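Local coordinates for protein Non-reducing end beta-L-arabinofuranosidase (PDB 5MQO) that probably hydrolyses glycosidic bonds of plant pectin as a family GH127 glycoside hydrolase, with aceric acidase or beta-L-arabinofuranosidase activity, at residues Y509-V522 against W567-M579. Numbering follows the deposited sequence.
Sequences YPWEGNVRVTLNKV and WKKGDVVELVMDM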
loop_
_atom_site.group_PDB
_atom_site.type_symbol
_atom_site.label_atom_id
_atom_site.label_comp_id
_atom_site.label_asym_id
_atom_site.label_seq_id
_atom_site.Cartn_x
_atom_site.Cartn_y
_atom_site.Cartn_z
ATOM N N TYR A 509 -13.066 7.014 -12.061
ATOM C CA TYR A 509 -11.856 6.202 -11.802
ATOM C C TYR A 509 -12.029 5.439 -10.485
ATOM O O TYR A 509 -12.648 5.969 -9.556
ATOM C CB TYR A 509 -10.627 7.132 -11.705
ATOM C CG TYR A 509 -9.257 6.509 -11.928
ATOM C CD1 TYR A 509 -8.684 6.439 -13.203
ATOM C CD2 TYR A 509 -8.515 6.034 -10.870
ATOM C CE1 TYR A 509 -7.420 5.890 -13.396
ATOM C CE2 TYR A 509 -7.259 5.485 -11.069
ATOM C CZ TYR A 509 -6.711 5.409 -12.322
ATOM O OH TYR A 509 -5.457 4.846 -12.466
ATOM N N PRO A 510 -11.560 4.195 -10.393
ATOM C CA PRO A 510 -10.861 3.453 -11.441
ATOM C C PRO A 510 -11.735 2.841 -12.561
ATOM O O PRO A 510 -11.187 2.201 -13.467
ATOM C CB PRO A 510 -10.211 2.328 -10.642
ATOM C CG PRO A 510 -11.246 2.011 -9.614
ATOM C CD PRO A 510 -11.909 3.326 -9.261
ATOM N N TRP A 511 -13.056 3.042 -12.518
ATOM C CA TRP A 511 -13.948 2.375 -13.450
ATOM C C TRP A 511 -13.821 2.936 -14.850
ATOM O O TRP A 511 -14.050 2.212 -15.796
ATOM C CB TRP A 511 -15.387 2.412 -12.967
ATOM C CG TRP A 511 -15.555 1.935 -11.559
ATOM C CD1 TRP A 511 -16.172 2.598 -10.552
ATOM C CD2 TRP A 511 -15.077 0.713 -10.993
ATOM N NE1 TRP A 511 -16.111 1.876 -9.387
ATOM C CE2 TRP A 511 -15.445 0.710 -9.634
ATOM C CE3 TRP A 511 -14.369 -0.387 -11.502
ATOM C CZ2 TRP A 511 -15.144 -0.346 -8.778
ATOM C CZ3 TRP A 511 -14.067 -1.435 -10.651
ATOM C CH2 TRP A 511 -14.463 -1.414 -9.305
ATOM N N GLU A 512 -13.452 4.213 -14.976
ATOM C CA GLU A 512 -13.236 4.887 -16.270
ATOM C C GLU A 512 -12.042 5.802 -16.153
ATOM O O GLU A 512 -11.673 6.210 -15.052
ATOM C CB GLU A 512 -14.450 5.726 -16.670
ATOM C CG GLU A 512 -15.764 4.949 -16.686
ATOM C CD GLU A 512 -16.949 5.765 -17.186
ATOM O OE1 GLU A 512 -17.495 6.614 -16.431
ATOM O OE2 GLU A 512 -17.356 5.523 -18.346
ATOM N N GLY A 513 -11.454 6.143 -17.288
ATOM C CA GLY A 513 -10.180 6.861 -17.322
ATOM C C GLY A 513 -10.308 8.334 -17.662
ATOM O O GLY A 513 -9.377 8.885 -18.259
ATOM N N ASN A 514 -11.425 8.968 -17.283
ATOM C CA ASN A 514 -11.656 10.385 -17.570
ATOM C C ASN A 514 -11.574 11.193 -16.315
ATOM O O ASN A 514 -12.394 11.005 -15.417
ATOM C CB ASN A 514 -13.040 10.609 -18.176
ATOM C CG ASN A 514 -13.256 9.800 -19.428
ATOM O OD1 ASN A 514 -12.444 9.844 -20.360
ATOM N ND2 ASN A 514 -14.330 9.014 -19.446
ATOM N N VAL A 515 -10.613 12.117 -16.258
ATOM C CA VAL A 515 -10.446 12.990 -15.085
ATOM C C VAL A 515 -10.627 14.466 -15.438
ATOM O O VAL A 515 -10.165 14.939 -16.460
ATOM C CB VAL A 515 -9.087 12.756 -14.392
ATOM C CG1 VAL A 515 -8.975 13.527 -13.077
ATOM C CG2 VAL A 515 -8.902 11.270 -14.129
ATOM N N ARG A 516 -11.333 15.173 -14.576
ATOM C CA ARG A 516 -11.498 16.583 -14.724
ATOM C C ARG A 516 -11.075 17.233 -13.434
ATOM O O ARG A 516 -11.604 16.884 -12.363
ATOM C CB ARG A 516 -12.956 16.925 -15.010
ATOM C CG ARG A 516 -13.232 18.418 -15.149
ATOM C CD ARG A 516 -14.704 18.650 -15.366
ATOM N NE ARG A 516 -15.150 18.061 -16.618
ATOM C CZ ARG A 516 -16.407 18.066 -17.050
ATOM N NH1 ARG A 516 -17.380 18.643 -16.345
ATOM N NH2 ARG A 516 -16.684 17.492 -18.210
ATOM N N VAL A 517 -10.138 18.178 -13.566
ATOM C CA VAL A 517 -9.689 19.026 -12.475
ATOM C C VAL A 517 -10.234 20.429 -12.734
ATOM O O VAL A 517 -9.996 21.036 -13.784
ATOM C CB VAL A 517 -8.146 18.995 -12.322
ATOM C CG1 VAL A 517 -7.670 19.925 -11.207
ATOM C CG2 VAL A 517 -7.715 17.569 -12.010
ATOM N N THR A 518 -10.999 20.919 -11.771
ATOM C CA THR A 518 -11.619 22.221 -11.860
ATOM C C THR A 518 -11.013 23.065 -10.755
ATOM O O THR A 518 -11.000 22.622 -9.615
ATOM C CB THR A 518 -13.138 22.109 -11.651
ATOM O OG1 THR A 518 -13.675 21.085 -12.517
ATOM C CG2 THR A 518 -13.806 23.442 -11.912
ATOM N N LEU A 519 -10.538 24.266 -11.098
ATOM C CA LEU A 519 -9.961 25.216 -10.132
ATOM C C LEU A 519 -10.957 26.187 -9.532
ATOM O O LEU A 519 -11.341 27.123 -10.214
ATOM C CB LEU A 519 -8.903 26.045 -10.831
ATOM C CG LEU A 519 -7.682 25.219 -11.189
ATOM C CD1 LEU A 519 -6.965 25.900 -12.329
ATOM C CD2 LEU A 519 -6.759 25.040 -9.979
ATOM N N ASN A 520 -11.348 25.995 -8.266
ATOM C CA ASN A 520 -12.302 26.905 -7.603
ATOM C C ASN A 520 -11.645 28.180 -7.181
ATOM O O ASN A 520 -12.041 29.219 -7.632
ATOM C CB ASN A 520 -12.948 26.299 -6.369
ATOM C CG ASN A 520 -13.830 25.119 -6.678
ATOM O OD1 ASN A 520 -14.124 24.332 -5.778
ATOM N ND2 ASN A 520 -14.249 24.965 -7.933
ATOM N N LYS A 521 -10.660 28.104 -6.300
ATOM C CA LYS A 521 -9.965 29.299 -5.812
ATOM C C LYS A 521 -8.523 29.223 -6.232
ATOM O O LYS A 521 -7.890 28.178 -6.071
ATOM C CB LYS A 521 -10.069 29.426 -4.289
ATOM C CG LYS A 521 -11.501 29.265 -3.787
ATOM C CD LYS A 521 -11.855 30.202 -2.646
ATOM C CE LYS A 521 -13.286 30.699 -2.825
ATOM N NZ LYS A 521 -13.704 31.554 -1.684
ATOM N N VAL A 522 -8.042 30.306 -6.829
ATOM C CA VAL A 522 -6.637 30.505 -7.120
ATOM C C VAL A 522 -6.319 31.777 -6.394
ATOM O O VAL A 522 -7.073 32.752 -6.527
ATOM C CB VAL A 522 -6.369 30.710 -8.631
ATOM C CG1 VAL A 522 -4.925 31.106 -8.898
ATOM C CG2 VAL A 522 -6.693 29.446 -9.410
ATOM N N TRP A 567 -3.049 30.174 -13.849
ATOM C CA TRP A 567 -4.386 29.596 -13.670
ATOM C C TRP A 567 -5.311 30.656 -13.100
ATOM O O TRP A 567 -4.932 31.377 -12.174
ATOM C CB TRP A 567 -4.353 28.355 -12.739
ATOM C CG TRP A 567 -3.452 27.260 -13.219
ATOM C CD1 TRP A 567 -2.136 27.080 -12.898
ATOM C CD2 TRP A 567 -3.787 26.210 -14.127
ATOM N NE1 TRP A 567 -1.634 25.985 -13.549
ATOM C CE2 TRP A 567 -2.632 25.434 -14.314
ATOM C CE3 TRP A 567 -4.958 25.848 -14.806
ATOM C CZ2 TRP A 567 -2.617 24.311 -15.141
ATOM C CZ3 TRP A 567 -4.940 24.752 -15.618
ATOM C CH2 TRP A 567 -3.776 23.985 -15.774
ATOM N N LYS A 568 -6.509 30.739 -13.677
ATOM C CA LYS A 568 -7.581 31.632 -13.226
ATOM C C LYS A 568 -8.637 30.787 -12.548
ATOM O O LYS A 568 -8.768 29.594 -12.856
ATOM C CB LYS A 568 -8.257 32.350 -14.423
ATOM C CG LYS A 568 -7.333 32.983 -15.463
ATOM C CD LYS A 568 -6.548 34.175 -14.916
ATOM C CE LYS A 568 -5.242 34.423 -15.676
ATOM N NZ LYS A 568 -5.382 34.400 -17.166
ATOM N N LYS A 569 -9.433 31.410 -11.681
ATOM C CA LYS A 569 -10.634 30.756 -11.164
ATOM C C LYS A 569 -11.447 30.136 -12.298
ATOM O O LYS A 569 -11.469 30.650 -13.413
ATOM C CB LYS A 569 -11.509 31.725 -10.369
ATOM C CG LYS A 569 -12.928 31.214 -10.118
ATOM C CD LYS A 569 -13.632 31.920 -8.973
ATOM C CE LYS A 569 -14.949 31.210 -8.688
ATOM N NZ LYS A 569 -15.729 31.875 -7.612
ATOM N N GLY A 570 -12.053 28.986 -12.007
ATOM C CA GLY A 570 -12.936 28.302 -12.927
ATOM C C GLY A 570 -12.274 27.572 -14.073
ATOM O O GLY A 570 -12.985 26.951 -14.867
ATOM N N ASP A 571 -10.938 27.620 -14.185
ATOM C CA ASP A 571 -10.241 26.823 -15.227
ATOM C C ASP A 571 -10.535 25.322 -15.025
ATOM O O ASP A 571 -10.870 24.852 -13.910
ATOM C CB ASP A 571 -8.707 27.092 -15.294
ATOM C CG ASP A 571 -8.335 28.442 -15.978
ATOM O OD1 ASP A 571 -9.073 28.932 -16.848
ATOM O OD2 ASP A 571 -7.278 29.022 -15.647
ATOM N N VAL A 572 -10.438 24.590 -16.131
ATOM C CA VAL A 572 -10.778 23.172 -16.179
ATOM C C VAL A 572 -9.718 22.438 -16.981
ATOM O O VAL A 572 -9.528 22.730 -18.152
ATOM C CB VAL A 572 -12.163 22.994 -16.833
ATOM C CG1 VAL A 572 -12.388 21.576 -17.346
ATOM C CG2 VAL A 572 -13.256 23.384 -15.851
ATOM N N VAL A 573 -9.031 21.494 -16.347
ATOM C CA VAL A 573 -8.189 20.534 -17.056
ATOM C C VAL A 573 -8.894 19.177 -17.091
ATOM O O VAL A 573 -9.574 18.788 -16.132
ATOM C CB VAL A 573 -6.824 20.342 -16.373
ATOM C CG1 VAL A 573 -5.860 19.617 -17.309
ATOM C CG2 VAL A 573 -6.235 21.672 -15.953
ATOM N N GLU A 574 -8.706 18.458 -18.193
ATOM C CA GLU A 574 -9.379 17.190 -18.413
ATOM C C GLU A 574 -8.439 16.157 -19.055
ATOM O O GLU A 574 -8.076 16.256 -20.228
ATOM C CB GLU A 574 -10.640 17.391 -19.254
ATOM C CG GLU A 574 -11.658 16.269 -19.109
ATOM C CD GLU A 574 -12.975 16.579 -19.796
ATOM O OE1 GLU A 574 -13.758 17.395 -19.248
ATOM O OE2 GLU A 574 -13.207 16.006 -20.887
ATOM N N LEU A 575 -8.039 15.171 -18.253
ATOM C CA LEU A 575 -7.218 14.059 -18.703
ATOM C C LEU A 575 -8.149 13.001 -19.217
ATOM O O LEU A 575 -9.084 12.633 -18.508
ATOM C CB LEU A 575 -6.441 13.517 -17.520
ATOM C CG LEU A 575 -5.506 12.341 -17.782
ATOM C CD1 LEU A 575 -4.406 12.693 -18.774
ATOM C CD2 LEU A 575 -4.906 11.862 -16.472
ATOM N N VAL A 576 -7.927 12.542 -20.449
ATOM C CA VAL A 576 -8.611 11.346 -20.963
ATOM C C VAL A 576 -7.581 10.249 -21.174
ATOM O O VAL A 576 -6.764 10.352 -22.069
ATOM C CB VAL A 576 -9.348 11.604 -22.303
ATOM C CG1 VAL A 576 -10.088 10.350 -22.785
ATOM C CG2 VAL A 576 -10.314 12.763 -22.168
ATOM N N MET A 577 -7.616 9.223 -20.329
ATOM C CA MET A 577 -6.741 8.035 -20.451
ATOM C C MET A 577 -7.547 6.945 -21.107
ATOM O O MET A 577 -8.658 6.694 -20.688
ATOM C CB MET A 577 -6.265 7.534 -19.068
ATOM C CG MET A 577 -5.297 8.474 -18.342
ATOM S SD MET A 577 -5.108 8.251 -16.539
ATOM C CE MET A 577 -6.649 8.916 -15.944
ATOM N N ASP A 578 -7.020 6.325 -22.153
ATOM C CA ASP A 578 -7.635 5.108 -22.668
ATOM C C ASP A 578 -7.451 4.042 -21.630
ATOM O O ASP A 578 -6.368 3.892 -21.082
ATOM C CB ASP A 578 -6.976 4.622 -23.948
ATOM C CG ASP A 578 -7.473 5.348 -25.174
ATOM O OD1 ASP A 578 -8.180 6.396 -25.055
ATOM O OD2 ASP A 578 -7.133 4.846 -26.272
ATOM N N MET A 579 -8.504 3.290 -21.381
ATOM C CA MET A 579 -8.487 2.275 -20.364
ATOM C C MET A 579 -9.041 0.975 -20.926
ATOM O O MET A 579 -10.068 0.476 -20.493
ATOM C CB MET A 579 -9.278 2.772 -19.163
ATOM C CG MET A 579 -9.084 1.887 -17.957
ATOM S SD MET A 579 -10.122 2.340 -16.589
ATOM C CE MET A 579 -9.180 3.699 -15.944
#
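Arg516 runs beside Glu574, and both its NE and its NH2 close on one carboxylate oxygen, OE1. NE of Arg516 reaches OE1 of Glu574 at 3.0 Å, while NH2 of Arg516 meets that same OE1 at 3.1 Å. Both nitrogens come from one face of the carboxylate and stand clear of its plane, so the two bonds are bent, with N-H...O angles near 140°, although the guanidinium and carboxylate planes are turned only 17° apart. Beyond a CG anti to the backbone N, the arginine chain bends at chi3 (-64°), which brings NE round to the acid. A glutamine in place of Glu574 would probably weaken this double grip and leave the guanidinium with only its long, weak ion pair to Glu506 as counter-charge. The salt bridge spans a non-hydrogen-bonded pair between antiparallel strands 514-521 and 572-577, neighbours in a seven-stranded antiparallel sheet, their axes 4.6 Å apart at closest; both segments fall in the GH127 middle domain. On the buried face, Val517 and Val573 form a hydrogen-bonded pair, with Val517 N to Val573 O at 2.7 Å, and pack against Phe533 of strand 529-535. Farther along that face, CE of Met577 touches CG2 of Val515 at 3.7 Å. At one end, the Met579 methyl CE sits 3.8 Å from CE1 of Tyr509, a ring that also meets Tyr486 edge-to-face. At the other, a type II turn runs from Lys568 to Asp571; Gly570 N donates to Leu519 O at 2.7 Å, and Asp571 OD2 accepts from Lys568 N from above the carboxylate plane.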